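Long-range contacts in glycoside hydrolase YxiA (Bacillus licheniformis, PDB 3LV4), which probably hydrolyses glycosidic bonds in arabinan, as a calcium-binding family 43 glycoside hydrolase related to endo-1,5-alpha-L-arabinosidases: residues Thr75-Asp80 with Asn145-His150; Trp160-Ser165 with Glu201-Leu206; Gly169-Glu174 with Gly189-Gly194; Tyr215-Phe220 with Gly290-Phe295. All coordinates share one frame; numbering follows the deposited sequence.

Contact 1 of 4, residues Thr75-Asp80 with Asn145-His150; sequences TLWAPD and NVVDPH
Asp80 and His150 both carry CG anti to the backbone N (chi1 -170° and 174°), which brings carboxylate and imidazole together where the two loops run into strands 80-83 and 150-153. Asp80 OD2 lies in the plane of the His150 ring, at its edge, 3.2 Å from CD2; the carboxylate plane stands 72° from the ring. This is a C-H edge meeting an oxygen, while the polar atoms point to other partners: Asp80 OD1 bonds Ser17 OG, OD2 bonds the N-H of Thr151, and His150 ND1 takes the N-H of Ile205.

In the middle of the contact Asp148 leads its CB away from Ala78, but its carboxylate turns back, setting OD1 3.3 Å from Ala78 CB. The carbonyl O of Ala78 lies 3.2 Å from CD of Pro149, the residue after Asp148. At the far end Trp77 CE3 touches Val147 CG1 at 4.0 Å.

Water 1 lies 2.7 Å from Pro149 O and 3.2 Å from Pro79 O. It also coordinates the calcium ion and has more acceptors near it than protons to give, so the two links need not both hold at once.

Asp148 is the predicted modulator of the acid's pKa in this family 43 enzyme, and Ala78 also touches Asp15, the predicted proton acceptor. With no direct hydrogen bond between them, the loops meet by van der Waals contact, C-H to oxygen approaches and shared water. Asp148 OD2 makes a weak bond to Gly202 N, and a methyl group beside OD1 would probably limit how this carboxylate can turn.

Contact 2 of 4, residues Trp160-Ser165 with Glu201-Leu206; sequences WMVYGS and EGAYIL
Val162 meets the strand 201-206 with both methyl groups. Its CG1 sits between the backbone N and the carbonyl carbon (chi1 63°) and CG2 anti to N, a setting that turns the fork over Ala203, whose CB lies 3.7 Å from Val162 CG2. Ile205 closes on the same valine from farther along its strand, its CD1 4.0 Å from Val162 CB; Ile170 packs against both Val162 and Ala203. Such apolar packing between facing sheets is how adjacent blades of the five-bladed beta-propeller of family 43 hold together: strand 159-163 belongs to one blade and strand 200-208 to the next. Past the valine the two chains are joined by water. Gly164 O accepts a hydrogen bond from water 2 at 2.8 Å, and the same water accepts the N-H of Ala203 at 2.8 Å. The backbone angles of Gly164 would jam a CB against the preceding carbonyl, which calls for glycine. Ser165 then makes the direct polar link: its OG donates to Glu201 OE1 over 2.6 Å, meeting the anti lone pair of that oxygen, on the side away from OE2. Glu201, the predicted proton donor, runs extended beyond CG; Tyr229 OH bonds its OE2, so both carboxylate oxygens are gripped.

Contact 3 of 4, residues Gly169-Glu174 with Gly189-Gly194; sequences GIFILE and GKKLIG
The ring of Phe171 receives the aliphatic stem of Lys191 on one face: Lys191 CB stands 4.0 Å from the ring centroid, 22° off the normal, in a CH-pi contact displaced toward the CE2-CZ rim. Gly189 O comes to the ring edge, 3.6 Å from Phe171 CD2. Beyond CB the lysine bends at chi3 (75°), and this turn carries NZ back to Gly194 O at 2.9 Å. An alanine in place of Phe171 would probably open a gap between the lysine stem and Pro144, which the ring also touches, and let the stem move more freely. Leu173 CD2 presses tightly on Gly189 CA, at 3.5 Å. On the face of Ile170, Ile172 and Ile193 the contacts across the pair are apolar: Ile170 and Ile193 lie side by side, CB of the first 3.7 Å from CG2 of the second, and Ile172 CG2 meets Leu192 CD2 at 3.9 Å. This is an antiparallel pair at the outer edge of a four-stranded propeller blade, with 190-193 as the last strand. Between Ile170-Ile193 and Phe171-Lys191 the register slips by one residue, a beta bulge. Ile170 N still reaches Ile193 O at 2.8 Å, and Leu192 N bonds Ile170 O equally closely. At the Gly169 end of the pair a CB on that glycine would clash with Ile193 O. Farther in, Ile170 and Ile193 both rest on Ile200, and Ile172 on Ile205.

Contact 4 of 4, residues Tyr215-Phe220 with Gly290-Phe295; sequences YLYMSF and GHNSAF. With CA (calcium ion), chain C.
Ser219 OG is gripped twice: it accepts the N-H of His291 at 2.8 Å, bent to 138° at the hydrogen, and donates to water 3. That water returns the link to the other strand, accepting from Asn292 N and donating to Asn292 OD1 at 2.7 Å. CG of Asn292 lies between the backbone N and the carbonyl carbon (chi1 74°), which sets its amide against Tyr217, where OD1 and ND2 both lie 3.5 Å from Tyr217 CB and the amide plane stands 74° from the ring. ND2 also donates to Ser293 O at 3.1 Å, approaching from above the carbonyl plane. A leucine in place of Asn292 would probably leave water 3 without its OD1 acceptor and Ser293 O without this donor. Farther along, Ala294 CB touches Tyr217 CE1. The side chain of His291 sets off away from strand 215-220 and binds the calcium ion through NE2 at 2.6 Å, the metal lying in the ring plane. Five waters and one atom from outside the two segments complete the shell; water 5 donates to Asn292 O. The near-antiparallel strands belong to adjoining blades, and a histidine-held, largely hydrated calcium beside Asp15, the predicted proton acceptor, and Asp148, the predicted pKa modulator, is characteristic of the propeller centre in family 43 arabinanases.

All four contacts lie within the catalytic five-bladed propeller, and contacts 1, 2 and 4 gather round its centre. Contact 1 comes first along the chain, and its second segment opens the blade of strands 150-153, 159-163, 170-175 and 190-193, which holds contact 3 and the first segment of contact 2. Contact 3 falls within the chain stretch spanned by contact 2, their centres 8 Å apart. Strand 200-208 then passes from contact 2 to its hairpin partner 213-220 of contact 4, also 8 Å away. Contacts 1 and 4, centres 14 Å apart, meet at His291 and share water 1; the predicted active-site residues and the calcium lie together near the propeller centre, where these contacts meet.

Contact 1 of 4, residues Thr75-Asp80 with Asn145-His150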
loop_
_atom_site.group_PDB
_atom_site.type_symbol
_atom_site.label_atom_id
_atom_site.label_comp_id
_atom_site.label_asym_id
_atom_site.label_seq_id
_atom_site.Cartn_x
_atom_site.Cartn_y
_atom_site.Cartn_z
ATOM N N THR A 75 -17.962 -13.830 2.461
ATOM C CA THR A 75 -16.507 -13.729 2.414
ATOM C C THR A 75 -15.972 -12.678 3.377
ATOM O O THR A 75 -16.743 -11.969 4.028
ATOM C CB THR A 75 -15.998 -13.462 0.985
ATOM O OG1 THR A 75 -14.619 -13.827 0.893
ATOM C CG2 THR A 75 -16.163 -11.999 0.607
ATOM N N LEU A 76 -14.648 -12.593 3.469
ATOM C CA LEU A 76 -13.982 -11.621 4.329
ATOM C C LEU A 76 -13.183 -10.633 3.488
ATOM O O LEU A 76 -12.641 -10.990 2.445
ATOM C CB LEU A 76 -13.055 -12.332 5.324
ATOM C CG LEU A 76 -13.727 -13.290 6.323
ATOM C CD1 LEU A 76 -12.703 -14.193 7.024
ATOM C CD2 LEU A 76 -14.561 -12.530 7.355
ATOM N N TRP A 77 -13.116 -9.388 3.942
ATOM C CA TRP A 77 -12.311 -8.392 3.256
ATOM C C TRP A 77 -10.909 -8.312 3.864
ATOM O O TRP A 77 -10.439 -9.285 4.466
ATOM C CB TRP A 77 -13.026 -7.035 3.182
ATOM C CG TRP A 77 -14.083 -7.001 2.089
ATOM C CD1 TRP A 77 -14.544 -8.067 1.368
ATOM C CD2 TRP A 77 -14.795 -5.853 1.601
ATOM N NE1 TRP A 77 -15.501 -7.657 0.468
ATOM C CE2 TRP A 77 -15.671 -6.302 0.590
ATOM C CE3 TRP A 77 -14.778 -4.492 1.924
ATOM C CZ2 TRP A 77 -16.515 -5.438 -0.103
ATOM C CZ3 TRP A 77 -15.614 -3.634 1.230
ATOM C CH2 TRP A 77 -16.476 -4.111 0.232
ATOM N N ALA A 78 -10.234 -7.176 3.688
ATOM C CA ALA A 78 -8.788 -7.108 3.928
ATOM C C ALA A 78 -8.420 -7.072 5.411
ATOM O O ALA A 78 -8.747 -6.117 6.111
ATOM C CB ALA A 78 -8.176 -5.895 3.182
ATOM N N PRO A 79 -7.720 -8.110 5.891
ATOM C CA PRO A 79 -7.385 -8.200 7.313
ATOM C C PRO A 79 -6.021 -7.595 7.636
ATOM O O PRO A 79 -5.276 -7.170 6.750
ATOM C CB PRO A 79 -7.286 -9.705 7.513
ATOM C CG PRO A 79 -6.592 -10.151 6.245
ATOM C CD PRO A 79 -7.241 -9.296 5.150
ATOM N N ASP A 80 -5.693 -7.575 8.921
ATOM C CA ASP A 80 -4.299 -7.481 9.321
ATOM C C ASP A 80 -4.020 -8.554 10.352
ATOM O O ASP A 80 -4.898 -8.924 11.121
ATOM C CB ASP A 80 -3.962 -6.108 9.899
ATOM C CG ASP A 80 -2.465 -5.918 10.091
ATOM O OD1 ASP A 80 -1.692 -6.523 9.314
ATOM O OD2 ASP A 80 -2.057 -5.187 11.020
ATOM N N ASN A 145 -16.380 2.983 6.913
ATOM C CA ASN A 145 -16.725 1.589 6.680
ATOM C C ASN A 145 -15.673 0.821 7.471
ATOM O O ASN A 145 -14.483 1.047 7.270
ATOM C CB ASN A 145 -16.601 1.267 5.184
ATOM C CG ASN A 145 -17.107 -0.125 4.831
ATOM O OD1 ASN A 145 -16.915 -0.614 3.706
ATOM N ND2 ASN A 145 -17.765 -0.766 5.782
ATOM N N VAL A 146 -16.093 -0.054 8.384
ATOM C CA VAL A 146 -15.153 -0.664 9.332
ATOM C C VAL A 146 -14.392 -1.858 8.747
ATOM O O VAL A 146 -14.551 -3.006 9.182
ATOM C CB VAL A 146 -15.831 -1.010 10.687
ATOM C CG1 VAL A 146 -16.386 0.259 11.318
ATOM C CG2 VAL A 146 -16.953 -2.050 10.508
ATOM N N VAL A 147 -13.541 -1.558 7.769
ATOM C CA VAL A 147 -12.776 -2.575 7.070
ATOM C C VAL A 147 -11.321 -2.107 6.923
ATOM O O VAL A 147 -10.966 -1.007 7.358
ATOM C CB VAL A 147 -13.381 -2.858 5.670
ATOM C CG1 VAL A 147 -14.816 -3.360 5.803
ATOM C CG2 VAL A 147 -13.331 -1.593 4.781
ATOM N N ASP A 148 -10.480 -2.951 6.330
ATOM C CA ASP A 148 -9.107 -2.570 5.987
ATOM C C ASP A 148 -8.246 -2.072 7.156
ATOM O O ASP A 148 -7.612 -1.028 7.045
ATOM C CB ASP A 148 -9.105 -1.494 4.888
ATOM C CG ASP A 148 -9.617 -2.003 3.559
ATOM O OD1 ASP A 148 -10.082 -3.166 3.487
ATOM O OD2 ASP A 148 -9.552 -1.222 2.577
ATOM N N PRO A 149 -8.185 -2.830 8.262
ATOM C CA PRO A 149 -7.333 -2.404 9.376
ATOM C C PRO A 149 -5.835 -2.638 9.149
ATOM O O PRO A 149 -5.430 -3.537 8.405
ATOM C CB PRO A 149 -7.797 -3.315 10.514
ATOM C CG PRO A 149 -8.178 -4.596 9.781
ATOM C CD PRO A 149 -8.913 -4.078 8.571
ATOM N N HIS A 150 -5.031 -1.805 9.800
ATOM C CA HIS A 150 -3.623 -2.089 10.037
ATOM C C HIS A 150 -3.323 -1.759 11.491
ATOM O O HIS A 150 -3.428 -0.604 11.908
ATOM C CB HIS A 150 -2.711 -1.261 9.136
ATOM C CG HIS A 150 -1.261 -1.433 9.461
ATOM N ND1 HIS A 150 -0.332 -0.431 9.287
ATOM C CD2 HIS A 150 -0.595 -2.489 9.979
ATOM C CE1 HIS A 150 0.856 -0.875 9.667
ATOM N NE2 HIS A 150 0.724 -2.118 10.094
HETATM O O HOH W 1 -6.330 -4.209 5.939
#

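Contact 2 of 4, residues Trp160-Ser165 with Glu201-Leu206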
loop_
_atom_site.group_PDB
_atom_site.type_symbol
_atom_site.label_atom_id
_atom_site.label_comp_id
_atom_site.label_asym_id
_atom_site.label_seq_id
_atom_site.Cartn_x
_atom_site.Cartn_y
_atom_site.Cartn_z
ATOM N N TRP A 160 -1.668 0.983 17.905
ATOM C CA TRP A 160 -2.673 1.734 17.151
ATOM C C TRP A 160 -3.321 0.831 16.123
ATOM O O TRP A 160 -2.739 -0.178 15.720
ATOM C CB TRP A 160 -2.028 2.897 16.388
ATOM C CG TRP A 160 -1.340 3.915 17.236
ATOM C CD1 TRP A 160 -0.025 3.917 17.611
ATOM C CD2 TRP A 160 -1.921 5.101 17.795
ATOM N NE1 TRP A 160 0.245 5.030 18.377
ATOM C CE2 TRP A 160 -0.901 5.772 18.505
ATOM C CE3 TRP A 160 -3.207 5.661 17.770
ATOM C CZ2 TRP A 160 -1.124 6.975 19.178
ATOM C CZ3 TRP A 160 -3.426 6.858 18.447
ATOM C CH2 TRP A 160 -2.390 7.499 19.137
HETATM N N MSE A 161 -4.520 1.200 15.686
HETATM C CA MSE A 161 -5.104 0.593 14.488
HETATM C C MSE A 161 -5.674 1.676 13.576
HETATM O O MSE A 161 -6.586 2.409 13.970
HETATM C CB MSE A 161 -6.204 -0.405 14.835
HETATM C CG MSE A 161 -6.823 -1.040 13.588
HETATM SE SE MSE A 161 -8.361 -2.204 14.002
HETATM C CE MSE A 161 -9.636 -0.803 14.502
ATOM N N VAL A 162 -5.136 1.774 12.365
ATOM C CA VAL A 162 -5.701 2.650 11.342
ATOM C C VAL A 162 -6.574 1.787 10.419
ATOM O O VAL A 162 -6.255 0.625 10.171
ATOM C CB VAL A 162 -4.581 3.356 10.546
ATOM C CG1 VAL A 162 -3.707 2.330 9.790
ATOM C CG2 VAL A 162 -5.157 4.419 9.589
ATOM N N TYR A 163 -7.681 2.335 9.918
ATOM C CA TYR A 163 -8.616 1.515 9.147
ATOM C C TYR A 163 -9.573 2.394 8.347
ATOM O O TYR A 163 -9.566 3.624 8.489
ATOM C CB TYR A 163 -9.416 0.593 10.086
ATOM C CG TYR A 163 -10.435 1.351 10.904
ATOM C CD1 TYR A 163 -10.042 2.120 11.999
ATOM C CD2 TYR A 163 -11.782 1.325 10.566
ATOM C CE1 TYR A 163 -10.973 2.843 12.738
ATOM C CE2 TYR A 163 -12.710 2.039 11.293
ATOM C CZ TYR A 163 -12.305 2.788 12.380
ATOM O OH TYR A 163 -13.235 3.491 13.100
ATOM N N GLY A 164 -10.405 1.762 7.523
ATOM C CA GLY A 164 -11.426 2.467 6.773
ATOM C C GLY A 164 -11.343 2.208 5.277
ATOM O O GLY A 164 -10.308 1.785 4.758
ATOM N N SER A 165 -12.454 2.449 4.588
ATOM C CA SER A 165 -12.501 2.384 3.138
ATOM C C SER A 165 -13.667 3.225 2.667
ATOM O O SER A 165 -14.807 2.971 3.061
ATOM C CB SER A 165 -12.751 0.963 2.653
ATOM O OG SER A 165 -13.129 1.003 1.284
ATOM N N GLU A 201 -8.769 3.998 0.522
ATOM C CA GLU A 201 -8.865 2.816 1.379
ATOM C C GLU A 201 -7.486 2.188 1.540
ATOM O O GLU A 201 -6.502 2.715 1.016
ATOM C CB GLU A 201 -9.849 1.797 0.786
ATOM C CG GLU A 201 -9.384 1.157 -0.527
ATOM C CD GLU A 201 -10.436 0.241 -1.143
ATOM O OE1 GLU A 201 -11.553 0.138 -0.584
ATOM O OE2 GLU A 201 -10.145 -0.374 -2.195
ATOM N N GLY A 202 -7.403 1.080 2.277
ATOM C CA GLY A 202 -6.149 0.351 2.378
ATOM C C GLY A 202 -5.020 1.108 3.055
ATOM O O GLY A 202 -3.872 1.063 2.593
ATOM N N ALA A 203 -5.335 1.800 4.151
ATOM C CA ALA A 203 -4.323 2.503 4.937
ATOM C C ALA A 203 -3.240 1.569 5.486
ATOM O O ALA A 203 -3.508 0.423 5.863
ATOM C CB ALA A 203 -4.979 3.266 6.088
ATOM N N TYR A 204 -2.014 2.065 5.542
ATOM C CA TYR A 204 -0.933 1.309 6.146
ATOM C C TYR A 204 0.111 2.294 6.654
ATOM O O TYR A 204 0.546 3.167 5.905
ATOM C CB TYR A 204 -0.306 0.339 5.131
ATOM C CG TYR A 204 0.465 -0.764 5.817
ATOM C CD1 TYR A 204 1.802 -0.602 6.150
ATOM C CD2 TYR A 204 -0.162 -1.958 6.169
ATOM C CE1 TYR A 204 2.500 -1.600 6.799
ATOM C CE2 TYR A 204 0.526 -2.959 6.823
ATOM C CZ TYR A 204 1.857 -2.776 7.136
ATOM O OH TYR A 204 2.542 -3.777 7.791
ATOM N N ILE A 205 0.508 2.165 7.921
ATOM C CA ILE A 205 1.474 3.103 8.493
ATOM C C ILE A 205 2.820 2.448 8.802
ATOM O O ILE A 205 2.891 1.467 9.551
ATOM C CB ILE A 205 0.906 3.835 9.740
ATOM C CG1 ILE A 205 -0.240 4.766 9.303
ATOM C CG2 ILE A 205 2.014 4.651 10.433
ATOM C CD1 ILE A 205 -1.122 5.262 10.434
ATOM N N LEU A 206 3.883 2.989 8.206
ATOM C CA LEU A 206 5.237 2.483 8.434
ATOM C C LEU A 206 6.180 3.591 8.901
ATOM O O LEU A 206 6.297 4.637 8.252
ATOM C CB LEU A 206 5.801 1.846 7.155
ATOM C CG LEU A 206 7.183 1.217 7.362
ATOM C CD1 LEU A 206 7.040 -0.006 8.263
ATOM C CD2 LEU A 206 7.850 0.836 6.055
HETATM O O HOH W 2 -7.669 1.440 5.640
#

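Contact 3 of 4, residues Gly169-Glu174 with Gly189-Gly194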
loop_
_atom_site.group_PDB
_atom_site.type_symbol
_atom_site.label_atom_id
_atom_site.label_comp_id
_atom_site.label_asym_id
_atom_site.label_seq_id
_atom_site.Cartn_x
_atom_site.Cartn_y
_atom_site.Cartn_z
ATOM N N GLY A 169 -14.181 8.046 5.672
ATOM C CA GLY A 169 -12.749 8.281 5.648
ATOM C C GLY A 169 -11.916 7.237 6.366
ATOM O O GLY A 169 -12.389 6.137 6.677
ATOM N N ILE A 170 -10.667 7.599 6.630
ATOM C CA ILE A 170 -9.694 6.725 7.267
ATOM C C ILE A 170 -9.506 7.231 8.687
ATOM O O ILE A 170 -9.275 8.423 8.896
ATOM C CB ILE A 170 -8.334 6.790 6.516
ATOM C CG1 ILE A 170 -8.506 6.366 5.047
ATOM C CG2 ILE A 170 -7.248 5.979 7.249
ATOM C CD1 ILE A 170 -9.071 4.941 4.849
ATOM N N PHE A 171 -9.622 6.326 9.656
ATOM C CA PHE A 171 -9.590 6.680 11.070
ATOM C C PHE A 171 -8.514 5.888 11.804
ATOM O O PHE A 171 -8.081 4.833 11.337
ATOM C CB PHE A 171 -10.951 6.392 11.722
ATOM C CG PHE A 171 -12.039 7.349 11.314
ATOM C CD1 PHE A 171 -12.593 7.291 10.041
ATOM C CD2 PHE A 171 -12.514 8.304 12.207
ATOM C CE1 PHE A 171 -13.592 8.174 9.668
ATOM C CE2 PHE A 171 -13.515 9.194 11.839
ATOM C CZ PHE A 171 -14.054 9.130 10.572
ATOM N N ILE A 172 -8.092 6.392 12.961
ATOM C CA ILE A 172 -7.125 5.673 13.783
ATOM C C ILE A 172 -7.586 5.612 15.242
ATOM O O ILE A 172 -8.109 6.588 15.780
ATOM C CB ILE A 172 -5.686 6.259 13.646
ATOM C CG1 ILE A 172 -4.643 5.308 14.248
ATOM C CG2 ILE A 172 -5.589 7.681 14.224
ATOM C CD1 ILE A 172 -3.207 5.750 13.956
ATOM N N LEU A 173 -7.415 4.439 15.848
ATOM C CA LEU A 173 -7.824 4.168 17.223
ATOM C C LEU A 173 -6.621 3.749 18.045
ATOM O O LEU A 173 -5.737 3.052 17.541
ATOM C CB LEU A 173 -8.843 3.020 17.237
ATOM C CG LEU A 173 -10.285 3.387 16.876
ATOM C CD1 LEU A 173 -11.093 2.173 16.481
ATOM C CD2 LEU A 173 -10.943 4.108 18.054
ATOM N N GLU A 174 -6.583 4.158 19.312
ATOM C CA GLU A 174 -5.570 3.624 20.208
ATOM C C GLU A 174 -6.044 2.283 20.738
ATOM O O GLU A 174 -7.223 2.127 21.081
ATOM C CB GLU A 174 -5.263 4.568 21.368
ATOM C CG GLU A 174 -4.007 4.140 22.104
ATOM C CD GLU A 174 -3.493 5.188 23.074
ATOM O OE1 GLU A 174 -2.414 4.949 23.659
ATOM O OE2 GLU A 174 -4.162 6.238 23.251
ATOM N N GLY A 189 -12.795 6.708 16.539
ATOM C CA GLY A 189 -11.439 7.227 16.605
ATOM C C GLY A 189 -11.251 8.551 15.889
ATOM O O GLY A 189 -12.210 9.303 15.686
ATOM N N LYS A 190 -10.009 8.839 15.507
ATOM C CA LYS A 190 -9.650 10.136 14.946
ATOM C C LYS A 190 -9.470 10.020 13.438
ATOM O O LYS A 190 -8.796 9.100 12.959
ATOM C CB LYS A 190 -8.350 10.633 15.591
ATOM C CG LYS A 190 -7.731 11.848 14.927
ATOM C CD LYS A 190 -6.325 12.148 15.468
ATOM C CE LYS A 190 -5.895 13.555 15.068
ATOM N NZ LYS A 190 -4.513 13.891 15.540
ATOM N N LYS A 191 -10.078 10.935 12.686
ATOM C CA LYS A 191 -9.955 10.896 11.232
ATOM C C LYS A 191 -8.582 11.407 10.787
ATOM O O LYS A 191 -8.069 12.378 11.343
ATOM C CB LYS A 191 -11.079 11.699 10.559
ATOM C CG LYS A 191 -11.096 11.545 9.036
ATOM C CD LYS A 191 -12.375 12.071 8.393
ATOM C CE LYS A 191 -12.407 13.592 8.347
ATOM N NZ LYS A 191 -13.548 14.118 7.532
ATOM N N LEU A 192 -7.992 10.732 9.800
ATOM C CA LEU A 192 -6.722 11.142 9.200
ATOM C C LEU A 192 -6.899 11.763 7.812
ATOM O O LEU A 192 -6.095 12.605 7.389
ATOM C CB LEU A 192 -5.777 9.936 9.094
ATOM C CG LEU A 192 -5.384 9.266 10.414
ATOM C CD1 LEU A 192 -4.374 8.149 10.157
ATOM C CD2 LEU A 192 -4.833 10.299 11.408
ATOM N N ILE A 193 -7.944 11.332 7.106
ATOM C CA ILE A 193 -8.218 11.784 5.742
ATOM C C ILE A 193 -9.589 11.268 5.298
ATOM O O ILE A 193 -10.072 10.263 5.811
ATOM C CB ILE A 193 -7.116 11.301 4.758
ATOM C CG1 ILE A 193 -7.371 11.813 3.337
ATOM C CG2 ILE A 193 -7.004 9.779 4.756
ATOM C CD1 ILE A 193 -6.210 11.565 2.392
ATOM N N GLY A 194 -10.228 11.979 4.372
ATOM C CA GLY A 194 -11.422 11.476 3.723
ATOM C C GLY A 194 -12.736 12.071 4.194
ATOM O O GLY A 194 -12.774 13.036 4.960
#

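Contact 4 of 4, residues Tyr215-Phe220 with Gly290-Phe295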
loop_
_atom_site.group_PDB
_atom_site.type_symbol
_atom_site.label_atom_id
_atom_site.label_comp_id
_atom_site.label_asym_id
_atom_site.label_seq_id
_atom_site.Cartn_x
_atom_site.Cartn_y
_atom_site.Cartn_z
ATOM N N TYR A 215 4.979 7.032 7.789
ATOM C CA TYR A 215 4.400 7.166 6.454
ATOM C C TYR A 215 3.039 6.506 6.361
ATOM O O TYR A 215 2.897 5.304 6.608
ATOM C CB TYR A 215 5.345 6.603 5.386
ATOM C CG TYR A 215 6.653 7.343 5.367
ATOM C CD1 TYR A 215 6.836 8.450 4.546
ATOM C CD2 TYR A 215 7.698 6.959 6.202
ATOM C CE1 TYR A 215 8.035 9.148 4.548
ATOM C CE2 TYR A 215 8.897 7.653 6.213
ATOM C CZ TYR A 215 9.059 8.740 5.384
ATOM O OH TYR A 215 10.251 9.421 5.400
ATOM N N LEU A 216 2.041 7.311 6.008
ATOM C CA LEU A 216 0.695 6.807 5.775
ATOM C C LEU A 216 0.542 6.447 4.304
ATOM O O LEU A 216 0.413 7.330 3.450
ATOM C CB LEU A 216 -0.339 7.860 6.167
ATOM C CG LEU A 216 -1.800 7.579 5.810
ATOM C CD1 LEU A 216 -2.305 6.320 6.534
ATOM C CD2 LEU A 216 -2.646 8.797 6.174
ATOM N N TYR A 217 0.593 5.148 4.013
ATOM C CA TYR A 217 0.293 4.646 2.684
ATOM C C TYR A 217 -1.208 4.453 2.569
ATOM O O TYR A 217 -1.882 4.160 3.558
ATOM C CB TYR A 217 1.013 3.318 2.424
ATOM C CG TYR A 217 2.510 3.463 2.347
ATOM C CD1 TYR A 217 3.299 3.367 3.488
ATOM C CD2 TYR A 217 3.139 3.708 1.133
ATOM C CE1 TYR A 217 4.672 3.496 3.417
ATOM C CE2 TYR A 217 4.508 3.844 1.051
ATOM C CZ TYR A 217 5.268 3.742 2.192
ATOM O OH TYR A 217 6.627 3.880 2.105
HETATM N N MSE A 218 -1.727 4.635 1.360
HETATM C CA MSE A 218 -3.142 4.459 1.102
HETATM C C MSE A 218 -3.365 4.266 -0.384
HETATM O O MSE A 218 -2.492 4.579 -1.201
HETATM C CB MSE A 218 -3.932 5.664 1.612
HETATM C CG MSE A 218 -3.364 6.975 1.185
HETATM SE SE MSE A 218 -3.952 8.441 2.345
HETATM C CE MSE A 218 -2.479 9.673 1.936
ATOM N N SER A 219 -4.519 3.721 -0.735
ATOM C CA SER A 219 -4.855 3.514 -2.136
ATOM C C SER A 219 -5.978 4.453 -2.525
ATOM O O SER A 219 -6.996 4.535 -1.832
ATOM C CB SER A 219 -5.244 2.051 -2.394
ATOM O OG SER A 219 -4.111 1.216 -2.205
ATOM N N PHE A 220 -5.764 5.188 -3.612
ATOM C CA PHE A 220 -6.779 6.088 -4.159
ATOM C C PHE A 220 -7.445 5.398 -5.355
ATOM O O PHE A 220 -6.807 4.613 -6.071
ATOM C CB PHE A 220 -6.138 7.392 -4.646
ATOM C CG PHE A 220 -5.938 8.443 -3.575
ATOM C CD1 PHE A 220 -5.537 8.102 -2.292
ATOM C CD2 PHE A 220 -6.101 9.791 -3.886
ATOM C CE1 PHE A 220 -5.327 9.087 -1.326
ATOM C CE2 PHE A 220 -5.895 10.779 -2.930
ATOM C CZ PHE A 220 -5.512 10.424 -1.643
ATOM N N GLY A 290 -2.024 -1.834 -6.012
ATOM C CA GLY A 290 -2.462 -1.168 -4.799
ATOM C C GLY A 290 -2.808 -2.072 -3.629
ATOM O O GLY A 290 -2.451 -3.255 -3.592
ATOM N N HIS A 291 -3.546 -1.491 -2.690
ATOM C CA HIS A 291 -3.729 -2.029 -1.351
ATOM C C HIS A 291 -2.455 -2.659 -0.805
ATOM O O HIS A 291 -2.326 -3.878 -0.735
ATOM C CB HIS A 291 -4.887 -3.021 -1.250
ATOM C CG HIS A 291 -5.378 -3.178 0.155
ATOM N ND1 HIS A 291 -6.671 -2.885 0.533
ATOM C CD2 HIS A 291 -4.723 -3.519 1.290
ATOM C CE1 HIS A 291 -6.803 -3.072 1.832
ATOM N NE2 HIS A 291 -5.637 -3.458 2.316
ATOM N N ASN A 292 -1.519 -1.810 -0.418
ATOM C CA ASN A 292 -0.210 -2.280 -0.030
ATOM C C ASN A 292 -0.072 -2.493 1.459
ATOM O O ASN A 292 -0.885 -2.029 2.259
ATOM C CB ASN A 292 0.867 -1.283 -0.470
ATOM C CG ASN A 292 0.874 -0.030 0.382
ATOM O OD1 ASN A 292 0.047 0.865 0.194
ATOM N ND2 ASN A 292 1.808 0.038 1.332
ATOM N N SER A 293 0.973 -3.222 1.812
ATOM C CA SER A 293 1.571 -3.118 3.128
ATOM C C SER A 293 3.034 -2.768 2.876
ATOM O O SER A 293 3.450 -2.559 1.727
ATOM C CB SER A 293 1.411 -4.413 3.948
ATOM O OG SER A 293 1.750 -5.573 3.207
ATOM N N ALA A 294 3.813 -2.675 3.938
ATOM C CA ALA A 294 5.208 -2.281 3.790
ATOM C C ALA A 294 5.986 -2.797 4.985
ATOM O O ALA A 294 5.426 -2.986 6.068
ATOM C CB ALA A 294 5.325 -0.769 3.661
ATOM N N PHE A 295 7.273 -3.044 4.779
ATOM C CA PHE A 295 8.095 -3.700 5.779
ATOM C C PHE A 295 9.438 -3.011 5.820
ATOM O O PHE A 295 10.039 -2.751 4.773
ATOM C CB PHE A 295 8.283 -5.175 5.393
ATOM C CG PHE A 295 9.033 -5.980 6.404
ATOM C CD1 PHE A 295 8.367 -6.523 7.504
ATOM C CD2 PHE A 295 10.388 -6.229 6.248
ATOM C CE1 PHE A 295 9.042 -7.281 8.436
ATOM C CE2 PHE A 295 11.074 -6.989 7.186
ATOM C CZ PHE A 295 10.400 -7.515 8.280
HETATM CA CA CA C . -4.360 -3.626 4.568
HETATM O O HOH W 3 -2.693 1.005 0.186
HETATM O O HOH W 4 -3.132 -1.651 3.757
HETATM O O HOH W 5 -2.242 -4.353 3.505
HETATM O O HOH W 6 -5.335 -1.556 5.615
HETATM O O HOH W 1 -6.330 -4.209 5.939
HETATM O O HOH W 7 -3.140 -4.029 6.637
#